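Intimin adherence protein (PDB 3NCX) probably anchors enterohaemorrhagic E. coli to host cells by binding the translocated receptor Tir, mainly through its C-terminal C-type lectin-like domain. Local coordinates at residues K12-V17 / K39-G44; P29-Q34 / P94-K99; S74-A79 / S88-A93; S111-L116 / V183-V188. The protein carries 1 engineered substitution. All coordinates share one frame; numbering follows the deposited sequence.

Contact 1 of 4, residues K12-V17 / K39-G44; sequences KIDNKV and KLKASG
Lys12 and Ser43 form an antiparallel hydrogen-bonded pair in which the backbone of each residue serves the other. Lys12 N donates to Ser43 O, lying above the carbonyl plane, while Ser43 N returns a 2.7 Å bond to Lys12 O within the plane of that carbonyl. The same oxygen is gripped a second time: Ser43 OG, held between its own N and carbonyl carbon (chi1 67°), donates to Lys12 O at 3.1 Å from above the carbonyl plane. Lys12 O is thus satisfied by the amide and hydroxyl of one residue. Two residues on, Asp14 N bonds Lys41 O at 2.6 Å, almost along the C=O axis. After Asp14 the chain loops away from 39-44 through Asn15 and Lys16 and comes back at Val17, whose CG2 crosses Leu40 CD2 obliquely at 3.6 Å. Alongside Asp14 N, CB of Asp14 lies 3.7 Å from CB of Lys41, the two side chains pointing the same way. Ile13 and Ala42, a non-hydrogen-bonded pair on the other face from Lys12 and Ser43, pack with Leu40 on Trp51, Ile77 and Tyr89 of a second sheet. This face-to-face packing of two antiparallel sheets is that of an Ig-like beta sandwich.

Contact 2 of 4, residues P29-Q34 / P94-K99; sequences PNIWLQ and PSYMIK
Three backbone hydrogen bonds join the strands in parallel register, with Trp32 beside Met97 and Leu33 beside Ile98. Trp32 N donates to Tyr96 O in the carbonyl plane and nearly straight (173°), Ile98 N donates to Trp32 O, and Gln34 N to Ile98 O, so residues 32 and 34 flank 98 in the usual parallel alternation. Before the strands begin, the Asn30 side chain, its CG anti to the backbone N, brings OD1 within 3.1 Å of Ser95 N, which comes from above the amide plane.

Two CH-pi contacts follow. Pro94 lies across the Trp32 indole at about a right angle, its CD 3.3 Å from the centroid of the six-membered ring and almost on the normal, with CG near the ring fusion at CD2 and CB over the five-membered ring. Ile31 CG2 lies over one face of the Tyr96 ring, displaced toward CE2, 3.7 Å from its centroid; Tyr96 OH itself bonds Val123 O.

Among purely apolar pairs, Trp32 CB meets Met97 CG at 3.6 Å, and Leu33 CD1 meets Ile98 CG2 at 3.8 Å on the other face. Backbone bonds set the register and apolar contacts fill both faces, so the Ig-like/lectin-like join combines directional polar links with packing.

Contact 3 of 4, residues S74-A79 / S88-A93; sequences SVVIKA and SYTIKA
Four backbone hydrogen bonds bind the two strands of a beta hairpin, paired through Val75-Ile91 and Ile77-Tyr89. Ile91 N reaches Val75 O at 2.7 Å, nearly along the C=O axis, and Val75 N answers on a lone pair of Ile91 O. Ile77 and Tyr89 exchange the same two bonds, with Tyr89 N close to the axis of Ile77 O but Ile77 N above the plane of the Tyr89 carbonyl. Past the last pair, Ser74 OG lies beside its own backbone N (chi1 -52°) and accepts from Ala93 N at 2.9 Å, so a side chain continues the pairing after the strand 88-91 has ended.

Side chains alternate between two faces. On one, Val75 CG1 runs alongside Ile91 CG1 at 3.7 Å, and Ile77 CD1 crosses Ile91 CD1 obliquely at 3.9 Å; both isoleucines carry CG1 anti to the carbonyl carbon. On the other, Val76 CG2 meets Thr90 CG2 at 3.5 Å, and the extended Lys78 chain passes Ser88 OG with its CE.

Farther out, Leu40 and Trp51 cover Ile77, Phe38 covers Ile91, and Leu40 with Ile13 covers Tyr89. Backbone bonds from Val76 to Glu54 and from Lys78 to Tyr52 fix the other edge of strand 75-79. The chemistry is thus divided, an inner face of Val75, Ile77, Ile91 and the aromatic Tyr89 built into the Ig-like core and a mixed outer face of valine, threonine, serine and lysine.

Contact 4 of 4, residues S111-L116 / V183-V188; sequences SICKNL and VYAVCV
Ile112 CG2 and Ala185 CB, 4.4 Å apart, make a loose apolar contact beside the disulfide that ties a helix end to the last strand of the C-type lectin-like domain. Ala185 also faces Cys113, whose SG lies 4.2 Å from Ala185 CB, and Ala109 of the same helix adds to this patch. The disulfide itself joins Cys113 SG to Cys187 SG, with a torsion of -87° about the S-S bond, close to the relaxed right angle. Both sulfurs lie anti to the carbonyl carbon, beside the backbone N, and join tip to tip.

Cys113 is the first residue to leave the helix, and the chain then turns through a Schellman motif: Lys114, with positive phi, is its C-prime residue, and its N bonds Ser111 O while Asn115 N reaches Met110 O. This turn brings Leu116 back toward the strand. There Leu116 CB lies 3.5 Å from Val188 O, and Val188 CB sits against Leu116 O. On the far edge of the strand 184-188, away from its pairing with 97-103, a single backbone bond closes the contact: Val188 N donates in the carbonyl plane to Leu116 O at 2.8 Å, with an N-H...O angle of 159°.

In the fold
From the N terminus, contact 1 closes the first loop, pairing 12-17 with 39-44. Segment 29-34 lies inside that loop yet pairs with 94-99, so contacts 1 and 2 cross along the chain. Contact 3, the hairpin 74-79/88-93, is nested within the loop closed by contact 2. It packs against contact 1 across the Ig-like domain, their centres about 12 Å apart, and meets contact 2 where Trp32 touches Ile91 and Lys92. Through the pairing of 32-33 with 97-103, contact 2 bridges the two domains, and 97-103 pairs in turn with 184-188. Contact 4 comes last, in series, closing much of the lectin-like domain about 35 Å from contact 1, centre to centre.

Contact 1 of 4, residues K12-V17 / K39-G44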
# COMPACT_ATOMS: atom_id res chain seq x y z
N LYS A 12 22.89 9.65 0.06
CA LYS A 12 22.31 8.74 -0.93
C LYS A 12 21.09 8.02 -0.37
O LYS A 12 21.16 7.41 0.70
CB LYS A 12 23.36 7.72 -1.37
CG LYS A 12 22.83 6.62 -2.27
CD LYS A 12 22.67 7.10 -3.71
CE LYS A 12 21.91 6.08 -4.55
NZ LYS A 12 22.54 4.73 -4.53
N ILE A 13 19.97 8.10 -1.08
CA ILE A 13 18.78 7.35 -0.71
C ILE A 13 18.78 5.98 -1.39
O ILE A 13 18.75 5.88 -2.62
CB ILE A 13 17.48 8.10 -1.06
CG1 ILE A 13 17.29 9.29 -0.13
CG2 ILE A 13 16.29 7.17 -0.96
CD1 ILE A 13 15.99 10.04 -0.37
N ASP A 14 18.82 4.93 -0.58
CA ASP A 14 18.86 3.56 -1.09
C ASP A 14 17.66 3.26 -1.98
O ASP A 14 16.51 3.50 -1.61
CB ASP A 14 18.91 2.56 0.07
CG ASP A 14 20.09 1.62 -0.02
OD1 ASP A 14 19.99 0.59 -0.72
OD2 ASP A 14 21.13 1.91 0.62
N ASN A 15 17.94 2.73 -3.17
CA ASN A 15 16.88 2.32 -4.08
C ASN A 15 16.16 1.08 -3.56
O ASN A 15 15.03 0.79 -3.95
CB ASN A 15 17.45 2.05 -5.48
CG ASN A 15 16.40 1.54 -6.44
OD1 ASN A 15 15.54 2.29 -6.90
ND2 ASN A 15 16.47 0.25 -6.76
N LYS A 16 16.83 0.36 -2.67
CA LYS A 16 16.24 -0.82 -2.04
C LYS A 16 15.33 -0.37 -0.90
O LYS A 16 15.78 0.28 0.05
CB LYS A 16 17.35 -1.73 -1.50
CG LYS A 16 16.98 -3.20 -1.45
CD LYS A 16 17.27 -3.90 -2.77
CE LYS A 16 18.76 -3.90 -3.08
NZ LYS A 16 19.08 -4.64 -4.34
N VAL A 17 14.06 -0.71 -0.99
CA VAL A 17 13.07 -0.28 -0.00
C VAL A 17 12.70 -1.41 0.96
O VAL A 17 12.65 -2.58 0.57
CB VAL A 17 11.80 0.27 -0.68
CG1 VAL A 17 10.57 -0.03 0.15
CG2 VAL A 17 11.94 1.76 -0.93
N LYS A 39 10.15 1.62 4.56
CA LYS A 39 11.23 2.42 5.11
C LYS A 39 12.28 2.76 4.06
O LYS A 39 12.98 1.87 3.56
CB LYS A 39 11.91 1.67 6.27
CG LYS A 39 10.95 1.14 7.32
CD LYS A 39 10.58 2.22 8.33
CE LYS A 39 11.79 2.64 9.15
NZ LYS A 39 11.41 3.57 10.25
N LEU A 40 12.39 4.04 3.73
CA LEU A 40 13.46 4.51 2.86
C LEU A 40 14.77 4.56 3.64
O LEU A 40 14.82 5.08 4.75
CB LEU A 40 13.13 5.90 2.30
CG LEU A 40 12.02 5.95 1.25
CD1 LEU A 40 11.65 7.39 0.94
CD2 LEU A 40 12.43 5.22 -0.01
N LYS A 41 15.83 4.01 3.05
CA LYS A 41 17.13 3.94 3.71
C LYS A 41 18.09 4.98 3.17
O LYS A 41 18.53 4.90 2.03
CB LYS A 41 17.74 2.54 3.55
CG LYS A 41 19.10 2.37 4.20
CD LYS A 41 18.99 1.78 5.60
CE LYS A 41 18.22 2.70 6.54
NZ LYS A 41 17.96 2.06 7.86
N ALA A 42 18.43 5.96 4.01
CA ALA A 42 19.39 6.99 3.63
C ALA A 42 20.80 6.61 4.07
O ALA A 42 20.98 5.87 5.04
CB ALA A 42 19.00 8.34 4.22
N SER A 43 21.80 7.10 3.35
CA SER A 43 23.20 6.83 3.68
C SER A 43 24.04 8.07 3.41
O SER A 43 23.60 9.01 2.75
CB SER A 43 23.72 5.65 2.87
OG SER A 43 23.79 5.97 1.49
N GLY A 44 25.27 8.07 3.92
CA GLY A 44 26.15 9.21 3.77
C GLY A 44 25.75 10.35 4.69
O GLY A 44 24.79 10.24 5.45

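Contact 2 of 4, residues P29-Q34 / P94-K99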
# COMPACT_ATOMS: atom_id res chain seq x y z
N PRO A 29 6.89 -1.77 -4.81
CA PRO A 29 5.98 -2.55 -5.67
C PRO A 29 5.26 -1.65 -6.67
O PRO A 29 4.89 -0.53 -6.34
CB PRO A 29 4.98 -3.13 -4.67
CG PRO A 29 5.71 -3.17 -3.37
CD PRO A 29 6.59 -1.96 -3.38
N ASN A 30 5.07 -2.16 -7.89
CA ASN A 30 4.32 -1.44 -8.91
C ASN A 30 2.86 -1.28 -8.51
O ASN A 30 2.26 -0.22 -8.70
CB ASN A 30 4.43 -2.15 -10.25
CG ASN A 30 3.48 -1.58 -11.29
OD1 ASN A 30 3.08 -0.42 -11.21
ND2 ASN A 30 3.12 -2.40 -12.27
N ILE A 31 2.28 -2.34 -7.97
CA ILE A 31 0.90 -2.29 -7.49
C ILE A 31 0.86 -1.89 -6.02
O ILE A 31 1.70 -2.32 -5.23
CB ILE A 31 0.17 -3.63 -7.70
CG1 ILE A 31 0.94 -4.78 -7.04
CG2 ILE A 31 -0.01 -3.91 -9.19
CD1 ILE A 31 0.27 -6.13 -7.20
N TRP A 32 -0.10 -1.05 -5.66
CA TRP A 32 -0.14 -0.48 -4.32
C TRP A 32 -1.30 -0.97 -3.46
O TRP A 32 -2.39 -1.24 -3.96
CB TRP A 32 -0.18 1.05 -4.40
CG TRP A 32 1.08 1.67 -4.91
CD1 TRP A 32 2.20 1.03 -5.35
CD2 TRP A 32 1.34 3.08 -5.03
NE1 TRP A 32 3.15 1.95 -5.74
CE2 TRP A 32 2.64 3.21 -5.55
CE3 TRP A 32 0.60 4.23 -4.75
CZ2 TRP A 32 3.22 4.45 -5.80
CZ3 TRP A 32 1.18 5.46 -5.00
CH2 TRP A 32 2.47 5.56 -5.52
N LEU A 33 -1.03 -1.08 -2.17
CA LEU A 33 -2.08 -1.16 -1.17
C LEU A 33 -2.17 0.20 -0.51
O LEU A 33 -1.18 0.69 0.04
CB LEU A 33 -1.73 -2.21 -0.11
CG LEU A 33 -2.54 -2.08 1.18
CD1 LEU A 33 -4.02 -2.30 0.91
CD2 LEU A 33 -2.03 -3.04 2.25
N GLN A 34 -3.33 0.84 -0.58
CA GLN A 34 -3.48 2.15 0.04
C GLN A 34 -3.13 2.06 1.52
O GLN A 34 -3.62 1.19 2.23
CB GLN A 34 -4.90 2.70 -0.13
CG GLN A 34 -5.05 4.13 0.36
CD GLN A 34 -6.46 4.66 0.20
OE1 GLN A 34 -6.66 5.83 -0.12
NE2 GLN A 34 -7.45 3.80 0.43
N PRO A 94 1.49 3.90 -9.42
CA PRO A 94 1.22 2.47 -9.62
C PRO A 94 0.34 2.21 -10.83
O PRO A 94 -0.34 3.11 -11.31
CB PRO A 94 0.47 2.09 -8.34
CG PRO A 94 -0.26 3.33 -7.98
CD PRO A 94 0.67 4.46 -8.33
N SER A 95 0.36 0.97 -11.33
CA SER A 95 -0.57 0.56 -12.36
C SER A 95 -1.98 0.62 -11.78
O SER A 95 -2.92 1.06 -12.45
CB SER A 95 -0.26 -0.86 -12.84
OG SER A 95 -0.29 -1.79 -11.78
N TYR A 96 -2.12 0.19 -10.53
CA TYR A 96 -3.37 0.34 -9.80
C TYR A 96 -3.14 0.34 -8.29
O TYR A 96 -2.12 -0.16 -7.81
CB TYR A 96 -4.37 -0.76 -10.18
CG TYR A 96 -4.01 -2.15 -9.70
CD1 TYR A 96 -4.21 -2.53 -8.38
CD2 TYR A 96 -3.50 -3.10 -10.58
CE1 TYR A 96 -3.89 -3.80 -7.94
CE2 TYR A 96 -3.18 -4.38 -10.15
CZ TYR A 96 -3.38 -4.72 -8.83
OH TYR A 96 -3.06 -5.99 -8.40
N MET A 97 -4.08 0.91 -7.56
CA MET A 97 -4.01 0.92 -6.10
C MET A 97 -5.33 0.44 -5.50
O MET A 97 -6.40 0.77 -6.00
CB MET A 97 -3.69 2.33 -5.59
CG MET A 97 -3.55 2.41 -4.08
SD MET A 97 -3.50 4.10 -3.49
CE MET A 97 -5.11 4.69 -4.02
N ILE A 98 -5.23 -0.34 -4.44
CA ILE A 98 -6.41 -0.91 -3.79
C ILE A 98 -6.88 -0.07 -2.61
O ILE A 98 -6.09 0.29 -1.73
CB ILE A 98 -6.16 -2.37 -3.35
CG1 ILE A 98 -6.89 -3.34 -4.27
CG2 ILE A 98 -6.59 -2.59 -1.91
CD1 ILE A 98 -6.45 -3.26 -5.71
N LYS A 99 -8.17 0.26 -2.60
CA LYS A 99 -8.77 1.01 -1.51
C LYS A 99 -9.75 0.13 -0.75
O LYS A 99 -10.42 -0.71 -1.33
CB LYS A 99 -9.49 2.25 -2.03
CG LYS A 99 -8.60 3.31 -2.64
CD LYS A 99 -9.41 4.55 -2.99
CE LYS A 99 -8.56 5.59 -3.70
NZ LYS A 99 -9.34 6.81 -4.05

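Contact 3 of 4, residues S74-A79 / S88-A93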
# COMPACT_ATOMS: atom_id res chain seq x y z
N SER A 74 2.35 9.97 -8.70
CA SER A 74 3.80 10.05 -8.53
C SER A 74 4.17 11.23 -7.65
O SER A 74 3.63 12.33 -7.81
CB SER A 74 4.49 10.17 -9.89
OG SER A 74 4.06 9.16 -10.78
N VAL A 75 5.11 11.01 -6.73
CA VAL A 75 5.53 12.07 -5.81
C VAL A 75 7.02 11.96 -5.49
O VAL A 75 7.60 10.88 -5.55
CB VAL A 75 4.72 12.03 -4.50
CG1 VAL A 75 5.04 10.76 -3.73
CG2 VAL A 75 5.00 13.26 -3.66
N VAL A 76 7.62 13.09 -5.14
CA VAL A 76 9.04 13.12 -4.79
C VAL A 76 9.23 13.21 -3.28
O VAL A 76 8.58 14.00 -2.60
CB VAL A 76 9.76 14.31 -5.45
CG1 VAL A 76 11.13 14.53 -4.81
CG2 VAL A 76 9.90 14.08 -6.95
N ILE A 77 10.13 12.37 -2.76
CA ILE A 77 10.48 12.39 -1.35
C ILE A 77 11.92 12.83 -1.18
O ILE A 77 12.82 12.33 -1.85
CB ILE A 77 10.30 11.00 -0.71
CG1 ILE A 77 8.85 10.53 -0.87
CG2 ILE A 77 10.71 11.03 0.76
CD1 ILE A 77 8.60 9.14 -0.34
N LYS A 78 12.14 13.79 -0.28
CA LYS A 78 13.48 14.33 -0.06
C LYS A 78 14.03 14.01 1.33
O LYS A 78 13.32 14.14 2.33
CB LYS A 78 13.50 15.84 -0.30
CG LYS A 78 13.36 16.24 -1.76
CD LYS A 78 13.48 17.75 -1.94
CE LYS A 78 13.41 18.14 -3.40
NZ LYS A 78 13.38 19.61 -3.59
N ALA A 79 15.29 13.61 1.37
CA ALA A 79 15.98 13.36 2.63
C ALA A 79 17.09 14.39 2.82
O ALA A 79 17.91 14.60 1.92
CB ALA A 79 16.55 11.96 2.66
N SER A 88 16.85 13.51 -3.60
CA SER A 88 15.48 13.18 -3.99
C SER A 88 15.30 11.70 -4.31
O SER A 88 16.17 11.08 -4.93
CB SER A 88 15.04 14.02 -5.18
OG SER A 88 14.97 15.40 -4.84
N TYR A 89 14.17 11.15 -3.89
CA TYR A 89 13.75 9.80 -4.27
C TYR A 89 12.33 9.86 -4.81
O TYR A 89 11.41 10.24 -4.09
CB TYR A 89 13.83 8.85 -3.07
CG TYR A 89 13.14 7.52 -3.31
CD1 TYR A 89 11.81 7.34 -2.98
CD2 TYR A 89 13.83 6.45 -3.87
CE1 TYR A 89 11.17 6.13 -3.20
CE2 TYR A 89 13.20 5.24 -4.10
CZ TYR A 89 11.87 5.09 -3.76
OH TYR A 89 11.24 3.88 -3.98
N THR A 90 12.15 9.48 -6.07
CA THR A 90 10.85 9.63 -6.72
C THR A 90 9.97 8.38 -6.64
O THR A 90 10.44 7.25 -6.81
CB THR A 90 11.00 10.04 -8.20
OG1 THR A 90 11.78 9.06 -8.89
CG2 THR A 90 11.68 11.39 -8.30
N ILE A 91 8.68 8.60 -6.38
CA ILE A 91 7.71 7.52 -6.33
C ILE A 91 6.93 7.46 -7.64
O ILE A 91 6.15 8.37 -7.94
CB ILE A 91 6.69 7.71 -5.19
CG1 ILE A 91 7.41 7.92 -3.85
CG2 ILE A 91 5.76 6.52 -5.11
CD1 ILE A 91 7.95 6.65 -3.25
N LYS A 92 7.14 6.41 -8.42
CA LYS A 92 6.39 6.22 -9.65
C LYS A 92 4.96 5.78 -9.33
O LYS A 92 4.75 4.91 -8.48
CB LYS A 92 7.07 5.19 -10.55
CG LYS A 92 8.30 5.73 -11.27
CD LYS A 92 7.90 6.74 -12.34
CE LYS A 92 9.11 7.46 -12.91
NZ LYS A 92 9.77 8.32 -11.89
N ALA A 93 3.99 6.40 -10.00
CA ALA A 93 2.59 6.04 -9.81
C ALA A 93 2.37 4.58 -10.17
O ALA A 93 2.98 4.06 -11.10
CB ALA A 93 1.69 6.93 -10.65

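Contact 4 of 4, residues S111-L116 / V183-V188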
# COMPACT_ATOMS: atom_id res chain seq x y z
N SER A 111 -21.68 -0.15 -6.60
CA SER A 111 -21.95 1.28 -6.75
C SER A 111 -20.95 2.12 -5.95
O SER A 111 -20.49 3.15 -6.43
CB SER A 111 -23.38 1.61 -6.32
OG SER A 111 -23.58 1.38 -4.94
N ILE A 112 -20.64 1.67 -4.74
CA ILE A 112 -19.64 2.35 -3.92
C ILE A 112 -18.32 2.51 -4.67
O ILE A 112 -17.75 3.59 -4.71
CB ILE A 112 -19.39 1.60 -2.60
CG1 ILE A 112 -20.62 1.68 -1.70
CG2 ILE A 112 -18.17 2.16 -1.90
CD1 ILE A 112 -20.47 0.93 -0.40
N CYS A 113 -17.86 1.41 -5.26
CA CYS A 113 -16.60 1.42 -6.00
C CYS A 113 -16.82 1.82 -7.46
O CYS A 113 -15.96 1.58 -8.30
CB CYS A 113 -15.92 0.06 -5.92
SG CYS A 113 -15.33 -0.38 -4.27
N LYS A 114 -17.97 2.42 -7.74
CA LYS A 114 -18.30 2.84 -9.09
C LYS A 114 -17.91 1.77 -10.11
O LYS A 114 -17.27 2.06 -11.12
CB LYS A 114 -17.62 4.17 -9.43
CG LYS A 114 -18.17 5.36 -8.66
CD LYS A 114 -17.61 6.67 -9.18
CE LYS A 114 -18.24 7.86 -8.48
NZ LYS A 114 -17.77 9.16 -9.04
N ASN A 115 -18.29 0.53 -9.81
CA ASN A 115 -18.01 -0.61 -10.69
C ASN A 115 -16.53 -0.80 -10.97
O ASN A 115 -16.13 -1.06 -12.11
CB ASN A 115 -18.80 -0.48 -11.99
CG ASN A 115 -20.30 -0.55 -11.77
OD1 ASN A 115 -20.92 -1.59 -12.00
ND2 ASN A 115 -20.89 0.55 -11.32
N LEU A 116 -15.71 -0.67 -9.93
CA LEU A 116 -14.27 -0.89 -10.06
C LEU A 116 -13.78 -1.95 -9.07
O LEU A 116 -12.66 -1.88 -8.57
CB LEU A 116 -13.50 0.42 -9.85
CG LEU A 116 -13.66 1.47 -10.95
CD1 LEU A 116 -12.71 2.64 -10.71
CD2 LEU A 116 -13.41 0.85 -12.32
N VAL A 183 -18.37 -8.20 4.67
CA VAL A 183 -17.55 -8.17 3.46
C VAL A 183 -17.26 -6.73 3.05
O VAL A 183 -18.18 -5.94 2.85
CB VAL A 183 -18.21 -8.91 2.29
CG1 VAL A 183 -17.27 -8.97 1.11
CG2 VAL A 183 -18.63 -10.31 2.72
N TYR A 184 -15.98 -6.40 2.92
CA TYR A 184 -15.56 -5.03 2.59
C TYR A 184 -15.66 -4.74 1.10
O TYR A 184 -15.40 -5.60 0.26
CB TYR A 184 -14.14 -4.77 3.07
CG TYR A 184 -14.02 -4.60 4.56
CD1 TYR A 184 -13.88 -5.69 5.40
CD2 TYR A 184 -14.06 -3.34 5.14
CE1 TYR A 184 -13.78 -5.54 6.77
CE2 TYR A 184 -13.96 -3.17 6.51
CZ TYR A 184 -13.82 -4.28 7.32
OH TYR A 184 -13.72 -4.12 8.68
N ALA A 185 -16.04 -3.50 0.77
CA ALA A 185 -16.05 -3.05 -0.61
C ALA A 185 -14.68 -2.50 -0.97
O ALA A 185 -14.34 -1.37 -0.61
CB ALA A 185 -17.12 -1.98 -0.81
N VAL A 186 -13.89 -3.30 -1.67
CA VAL A 186 -12.54 -2.90 -2.06
C VAL A 186 -12.52 -2.36 -3.49
O VAL A 186 -12.76 -3.09 -4.45
CB VAL A 186 -11.53 -4.05 -1.92
CG1 VAL A 186 -10.17 -3.63 -2.45
CG2 VAL A 186 -11.42 -4.48 -0.47
N CYS A 187 -12.22 -1.07 -3.62
CA CYS A 187 -12.17 -0.43 -4.92
C CYS A 187 -10.77 -0.53 -5.51
O CYS A 187 -9.78 -0.22 -4.86
CB CYS A 187 -12.58 1.05 -4.81
SG CYS A 187 -14.22 1.32 -4.10
N VAL A 188 -10.71 -0.99 -6.76
CA VAL A 188 -9.44 -1.06 -7.47
C VAL A 188 -9.34 0.13 -8.41
O VAL A 188 -10.02 0.18 -9.44
CB VAL A 188 -9.31 -2.36 -8.27
CG1 VAL A 188 -8.00 -2.39 -9.03
CG2 VAL A 188 -9.42 -3.56 -7.34